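Local coordinates for hypothetical protein VC0714 (Vibrio cholerae O1 biovar eltor str. N16961, PDB 1U9D), which is of unknown function but belongs to a family of the MIF clan, whose members are built from paired beta-alpha-beta units, at residues Pro17-Arg22 with Phe51-Ile56; Pro68-Leu73 with Ser101-Val106. All coordinates share one frame; numbering follows the deposited sequence.

In the fold
Contacts 1 and 2 are the two parallel strand pairs of one mixed four-stranded sheet, each closing a beta-alpha-beta unit, with their centres about 10 Å apart. Their inner strands, 18-22 and 69-74, run antiparallel as neighbours, and the order across the sheet is 52-55, 18-22, 69-74, 104-109; the helices 26-44 and 79-97 pack on one face. This doubled unit is the layout expected of the MIF clan. Arg-20 N lies 2.8 Å from Glu-71 O and Arg-22 N 2.8 Å from Met-69 O, both probable hydrogen bonds. Beneath them Phe-21 CD1 packs 3.8 Å from Val-70 CG2, and the salt bridge between Arg-22 and Glu-71 ties the other face.

Contact 1: Pro17-Arg22 with Phe51-Ile56; sequences PHLRFR and FTFELI
Five backbone hydrogen bonds zip Pro-17 to Arg-22 against Phe-51 to Ile-56 in parallel register, His-18 beside Thr-52 and Phe-21 beside Leu-55. Pro-17 O accepts from Thr-52 N at 3.2 Å, Leu-19 N gives to Thr-52 O, Leu-19 O takes Glu-54 N, and Phe-21 bonds through N to Glu-54 O and through O to Ile-56 N. The straightest is Leu-19 N to Thr-52 O, 2.8 Å and 172° at the hydrogen. Water 1 also donates to Leu-19 O at 3.1 Å and reaches Thr-52 OG1, so this carbonyl has two donors. The strands are the two arms of a beta-alpha-beta unit whose crossover helix, 26-44, lies under Phe-51, Phe-53 and Leu-55. On the other face Thr-52 OG1 meets the edge of the His-18 ring, 2.8 Å from ND1 in a hydrogen bond. Arg-20 and Glu-54 run alongside, both chains extended. Glu-54 OE2 sits 3.4 Å from Arg-20 NE but well out of the guanidinium plane, making a salt bridge of charge alone; water 2 supplies the directed link, accepting from NE and donating to OE2 at 2.6 Å. Ile-56 CG1 lies over the centre of one face of the Arg-22 guanidinium, whose NE pairs with Glu-71, and Ile-56 CG2 comes within 3.6 Å of Arg-22 NH1. On the helix-covered face, Phe-21 CE2 and Phe-53 CD1 meet edge to edge at 4.0 Å.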
loop_
_atom_site.group_PDB
_atom_site.type_symbol
_atom_site.label_atom_id
_atom_site.label_comp_id
_atom_site.label_asym_id
_atom_site.label_seq_id
_atom_site.Cartn_x
_atom_site.Cartn_y
_atom_site.Cartn_z
ATOM N N PRO A 17 11.830 -7.086 -2.753
ATOM C CA PRO A 17 11.950 -8.486 -3.154
ATOM C C PRO A 17 13.106 -8.676 -4.134
ATOM O O PRO A 17 13.244 -7.910 -5.078
ATOM C CB PRO A 17 10.611 -8.795 -3.846
ATOM C CG PRO A 17 9.878 -7.496 -3.959
ATOM C CD PRO A 17 10.748 -6.395 -3.472
ATOM N N HIS A 18 13.926 -9.673 -3.867
ATOM C CA HIS A 18 14.951 -10.150 -4.768
ATOM C C HIS A 18 14.500 -11.525 -5.251
ATOM O O HIS A 18 14.392 -12.430 -4.444
ATOM C CB HIS A 18 16.280 -10.283 -4.012
ATOM C CG HIS A 18 16.671 -9.058 -3.244
ATOM N ND1 HIS A 18 17.487 -8.077 -3.767
ATOM C CD2 HIS A 18 16.348 -8.648 -1.993
ATOM C CE1 HIS A 18 17.641 -7.113 -2.874
ATOM N NE2 HIS A 18 16.961 -7.436 -1.790
ATOM N N LEU A 19 14.216 -11.670 -6.540
ATOM C CA LEU A 19 13.748 -12.929 -7.101
ATOM C C LEU A 19 14.923 -13.651 -7.701
ATOM O O LEU A 19 15.636 -13.072 -8.531
ATOM C CB LEU A 19 12.722 -12.686 -8.180
ATOM C CG LEU A 19 11.339 -12.313 -7.638
ATOM C CD1 LEU A 19 11.298 -10.864 -7.234
ATOM C CD2 LEU A 19 10.314 -12.632 -8.703
ATOM N N ARG A 20 15.097 -14.912 -7.334
ATOM C CA ARG A 20 16.188 -15.725 -7.834
ATOM C C ARG A 20 15.619 -16.920 -8.581
ATOM O O ARG A 20 14.834 -17.659 -8.023
ATOM C CB ARG A 20 17.059 -16.191 -6.695
ATOM C CG ARG A 20 17.669 -15.078 -5.949
ATOM C CD ARG A 20 18.611 -15.520 -4.858
ATOM N NE ARG A 20 19.201 -14.337 -4.260
ATOM C CZ ARG A 20 19.930 -14.327 -3.156
ATOM N NH1 ARG A 20 20.162 -15.443 -2.489
ATOM N NH2 ARG A 20 20.399 -13.166 -2.720
ATOM N N PHE A 21 15.997 -17.074 -9.844
ATOM C CA PHE A 21 15.440 -18.080 -10.707
ATOM C C PHE A 21 16.413 -19.223 -10.816
ATOM O O PHE A 21 17.534 -19.021 -11.273
ATOM C CB PHE A 21 15.190 -17.458 -12.078
ATOM C CG PHE A 21 14.099 -16.439 -12.076
ATOM C CD1 PHE A 21 12.789 -16.818 -12.298
ATOM C CD2 PHE A 21 14.372 -15.122 -11.786
ATOM C CE1 PHE A 21 11.744 -15.876 -12.255
ATOM C CE2 PHE A 21 13.341 -14.180 -11.735
ATOM C CZ PHE A 21 12.021 -14.571 -11.985
ATOM N N ARG A 22 15.990 -20.405 -10.394
ATOM C CA ARG A 22 16.835 -21.588 -10.372
ATOM C C ARG A 22 16.202 -22.673 -11.231
ATOM O O ARG A 22 14.981 -22.827 -11.226
ATOM C CB ARG A 22 16.913 -22.169 -8.971
ATOM C CG ARG A 22 17.310 -21.237 -7.890
ATOM C CD ARG A 22 17.893 -21.975 -6.682
ATOM N NE ARG A 22 18.468 -20.957 -5.863
ATOM C CZ ARG A 22 19.742 -20.839 -5.577
ATOM N NH1 ARG A 22 20.635 -21.731 -5.979
ATOM N NH2 ARG A 22 20.109 -19.820 -4.848
ATOM N N PHE A 51 12.608 -3.988 -7.121
ATOM C CA PHE A 51 12.728 -5.411 -7.411
ATOM C C PHE A 51 14.082 -5.700 -8.050
ATOM O O PHE A 51 14.604 -4.892 -8.822
ATOM C CB PHE A 51 11.622 -5.877 -8.372
ATOM C CG PHE A 51 10.230 -5.668 -7.859
ATOM C CD1 PHE A 51 9.492 -6.732 -7.365
ATOM C CD2 PHE A 51 9.639 -4.424 -7.914
ATOM C CE1 PHE A 51 8.222 -6.544 -6.862
ATOM C CE2 PHE A 51 8.343 -4.237 -7.441
ATOM C CZ PHE A 51 7.645 -5.303 -6.910
ATOM N N THR A 52 14.657 -6.856 -7.735
ATOM C CA THR A 52 15.817 -7.338 -8.465
ATOM C C THR A 52 15.518 -8.778 -8.902
ATOM O O THR A 52 14.773 -9.507 -8.238
ATOM C CB THR A 52 17.105 -7.233 -7.644
ATOM O OG1 THR A 52 17.072 -8.164 -6.557
ATOM C CG2 THR A 52 17.228 -5.873 -6.959
ATOM N N PHE A 53 16.078 -9.145 -10.037
ATOM C CA PHE A 53 15.859 -10.439 -10.653
ATOM C C PHE A 53 17.213 -11.054 -10.948
ATOM O O PHE A 53 18.079 -10.396 -11.535
ATOM C CB PHE A 53 15.093 -10.262 -11.955
ATOM C CG PHE A 53 13.791 -9.570 -11.793
ATOM C CD1 PHE A 53 12.636 -10.290 -11.598
ATOM C CD2 PHE A 53 13.714 -8.187 -11.820
ATOM C CE1 PHE A 53 11.425 -9.639 -11.433
ATOM C CE2 PHE A 53 12.527 -7.559 -11.649
ATOM C CZ PHE A 53 11.375 -8.289 -11.443
ATOM N N GLU A 54 17.418 -12.306 -10.545
ATOM C CA GLU A 54 18.711 -12.961 -10.719
ATOM C C GLU A 54 18.509 -14.331 -11.377
ATOM O O GLU A 54 17.691 -15.087 -10.939
ATOM C CB GLU A 54 19.369 -13.123 -9.342
ATOM C CG GLU A 54 20.654 -13.915 -9.315
ATOM C CD GLU A 54 21.387 -13.840 -7.974
ATOM O OE1 GLU A 54 22.497 -14.418 -7.894
ATOM O OE2 GLU A 54 20.884 -13.221 -6.995
ATOM N N LEU A 55 19.257 -14.637 -12.427
ATOM C CA LEU A 55 19.320 -15.980 -12.985
ATOM C C LEU A 55 20.531 -16.678 -12.381
ATOM O O LEU A 55 21.637 -16.203 -12.539
ATOM C CB LEU A 55 19.491 -15.914 -14.492
ATOM C CG LEU A 55 19.650 -17.233 -15.260
ATOM C CD1 LEU A 55 18.499 -18.158 -14.967
ATOM C CD2 LEU A 55 19.799 -16.917 -16.748
ATOM N N ILE A 56 20.311 -17.816 -11.726
ATOM C CA ILE A 56 21.342 -18.487 -10.950
ATOM C C ILE A 56 21.940 -19.526 -11.888
ATOM O O ILE A 56 21.203 -20.275 -12.488
ATOM C CB ILE A 56 20.705 -19.141 -9.693
ATOM C CG1 ILE A 56 20.105 -18.071 -8.780
ATOM C CG2 ILE A 56 21.703 -19.999 -8.931
ATOM C CD1 ILE A 56 21.090 -17.112 -8.250
HETATM O O HOH W 1 17.481 -11.049 -7.013
HETATM O O HOH W 2 19.670 -11.491 -5.525
#

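Contact 2: Pro68-Leu73 with Ser101-Val106; sequences PMVEVL and SHLAVV
Leu-103, its CG anti to the backbone N (chi1 -178°), reaches across to the 68-73 segment with CD1, which sits 3.8 Å from Pro-68 CB and 4.1 Å from Val-70 CG2. On the other face of the sheet, the selenomethionine Met-69 leaves its backbone extended and bends at chi3 (-92°), so that CE rests 4.1 Å from Ala-104 CB while SE faces Val-106 CG1. Val-106 CG1, in the crowded position between backbone N and carbonyl carbon, also presses at 3.4 Å on Glu-71 CG, the two side chains lying alongside and pointing the same way.

Between these faces runs a parallel ladder of four N-H to O=C bonds. Pro-68 O receives Ala-104 N almost straight, 177° at the hydrogen. Ala-104 O then accepts from Val-70 N, Val-70 O from Val-106 N at 2.8 Å, and Val-106 O from Val-72 N at 2.8 Å. A CA-H also approaches three of these oxygens, as where Val-105 CA comes within 3.2 Å of Val-70 O.

Further out, helix 79-97, the crossover of this beta-alpha-beta unit, packs on Leu-103 and Val-105 through Ile-89. Strand 18-22 runs antiparallel along the other edge of 69-74, with Arg-22 NE in a salt bridge with Glu-71 OE1. Cohesion between the two segments therefore comes from backbone hydrogen bonds and apolar packing, while Glu-71 offers its CG methylene to Val-106 and directs its carboxylate to Arg-22 on the neighbouring strand.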
loop_
_atom_site.group_PDB
_atom_site.type_symbol
_atom_site.label_atom_id
_atom_site.label_comp_id
_atom_site.label_asym_id
_atom_site.label_seq_id
_atom_site.Cartn_x
_atom_site.Cartn_y
_atom_site.Cartn_z
ATOM N N PRO A 68 11.439 -26.170 -11.955
ATOM C CA PRO A 68 11.893 -24.788 -11.759
ATOM C C PRO A 68 11.562 -24.252 -10.370
ATOM O O PRO A 68 10.601 -24.685 -9.741
ATOM C CB PRO A 68 11.207 -24.036 -12.883
ATOM C CG PRO A 68 10.106 -24.850 -13.319
ATOM C CD PRO A 68 10.346 -26.265 -12.939
HETATM N N MSE A 69 12.405 -23.361 -9.847
HETATM C CA MSE A 69 12.142 -22.755 -8.557
HETATM C C MSE A 69 12.481 -21.284 -8.575
HETATM O O MSE A 69 13.497 -20.908 -9.145
HETATM C CB MSE A 69 12.966 -23.379 -7.465
HETATM C CG MSE A 69 12.698 -22.735 -6.099
HETATM SE SE MSE A 69 13.919 -23.414 -4.805
HETATM C CE MSE A 69 12.788 -24.903 -4.135
ATOM N N VAL A 70 11.637 -20.491 -7.921
ATOM C CA VAL A 70 11.891 -19.078 -7.744
ATOM C C VAL A 70 11.959 -18.864 -6.240
ATOM O O VAL A 70 11.017 -19.217 -5.524
ATOM C CB VAL A 70 10.773 -18.218 -8.320
ATOM C CG1 VAL A 70 11.081 -16.728 -8.104
ATOM C CG2 VAL A 70 10.560 -18.544 -9.789
ATOM N N GLU A 71 13.080 -18.338 -5.771
ATOM C CA GLU A 71 13.259 -17.978 -4.386
ATOM C C GLU A 71 13.003 -16.490 -4.319
ATOM O O GLU A 71 13.480 -15.756 -5.186
ATOM C CB GLU A 71 14.679 -18.227 -3.932
ATOM C CG GLU A 71 15.057 -19.668 -3.674
ATOM C CD GLU A 71 16.517 -19.785 -3.274
ATOM O OE1 GLU A 71 17.350 -19.056 -3.852
ATOM O OE2 GLU A 71 16.824 -20.577 -2.371
ATOM N N VAL A 72 12.253 -16.053 -3.319
ATOM C CA VAL A 72 11.952 -14.623 -3.146
ATOM C C VAL A 72 12.534 -14.264 -1.803
ATOM O O VAL A 72 12.095 -14.769 -0.771
ATOM C CB VAL A 72 10.475 -14.337 -3.179
ATOM C CG1 VAL A 72 10.186 -12.864 -2.938
ATOM C CG2 VAL A 72 9.867 -14.781 -4.505
ATOM N N LEU A 73 13.579 -13.454 -1.798
ATOM C CA LEU A 73 14.152 -12.992 -0.558
ATOM C C LEU A 73 13.564 -11.620 -0.318
ATOM O O LEU A 73 13.651 -10.754 -1.182
ATOM C CB LEU A 73 15.657 -12.921 -0.624
ATOM C CG LEU A 73 16.279 -14.311 -0.630
ATOM C CD1 LEU A 73 16.444 -14.792 -2.042
ATOM C CD2 LEU A 73 17.620 -14.300 0.134
ATOM N N SER A 101 3.399 -27.576 -15.719
ATOM C CA SER A 101 4.756 -27.536 -15.192
ATOM C C SER A 101 4.579 -27.345 -13.705
ATOM O O SER A 101 3.536 -26.871 -13.282
ATOM C CB SER A 101 5.545 -26.367 -15.800
ATOM O OG SER A 101 4.805 -25.150 -15.716
ATOM N N HIS A 102 5.564 -27.724 -12.904
ATOM C CA HIS A 102 5.381 -27.734 -11.450
ATOM C C HIS A 102 6.254 -26.746 -10.645
ATOM O O HIS A 102 7.106 -27.139 -9.863
ATOM C CB HIS A 102 5.586 -29.162 -10.963
ATOM C CG HIS A 102 4.556 -30.108 -11.489
ATOM N ND1 HIS A 102 3.209 -29.939 -11.245
ATOM C CD2 HIS A 102 4.665 -31.201 -12.279
ATOM C CE1 HIS A 102 2.534 -30.906 -11.842
ATOM N NE2 HIS A 102 3.395 -31.684 -12.479
ATOM N N LEU A 103 6.000 -25.466 -10.817
ATOM C CA LEU A 103 6.877 -24.439 -10.285
ATOM C C LEU A 103 6.841 -24.416 -8.759
ATOM O O LEU A 103 5.765 -24.460 -8.177
ATOM C CB LEU A 103 6.457 -23.067 -10.808
ATOM C CG LEU A 103 7.345 -21.907 -10.342
ATOM C CD1 LEU A 103 8.675 -21.907 -11.042
ATOM C CD2 LEU A 103 6.647 -20.565 -10.537
ATOM N N ALA A 104 8.010 -24.335 -8.127
ATOM C CA ALA A 104 8.106 -24.043 -6.703
ATOM C C ALA A 104 8.412 -22.541 -6.527
ATOM O O ALA A 104 9.239 -22.002 -7.237
ATOM C CB ALA A 104 9.219 -24.851 -6.073
ATOM N N VAL A 105 7.751 -21.872 -5.597
ATOM C CA VAL A 105 8.062 -20.472 -5.278
ATOM C C VAL A 105 8.282 -20.484 -3.784
ATOM O O VAL A 105 7.402 -20.922 -3.034
ATOM C CB VAL A 105 6.922 -19.516 -5.611
ATOM C CG1 VAL A 105 7.283 -18.102 -5.145
ATOM C CG2 VAL A 105 6.575 -19.502 -7.110
ATOM N N VAL A 106 9.433 -20.036 -3.320
ATOM C CA VAL A 106 9.733 -20.120 -1.888
ATOM C C VAL A 106 10.117 -18.733 -1.374
ATOM O O VAL A 106 10.962 -18.085 -1.973
ATOM C CB VAL A 106 10.885 -21.141 -1.613
ATOM C CG1 VAL A 106 12.136 -20.743 -2.204
ATOM C CG2 VAL A 106 11.112 -21.303 -0.120
#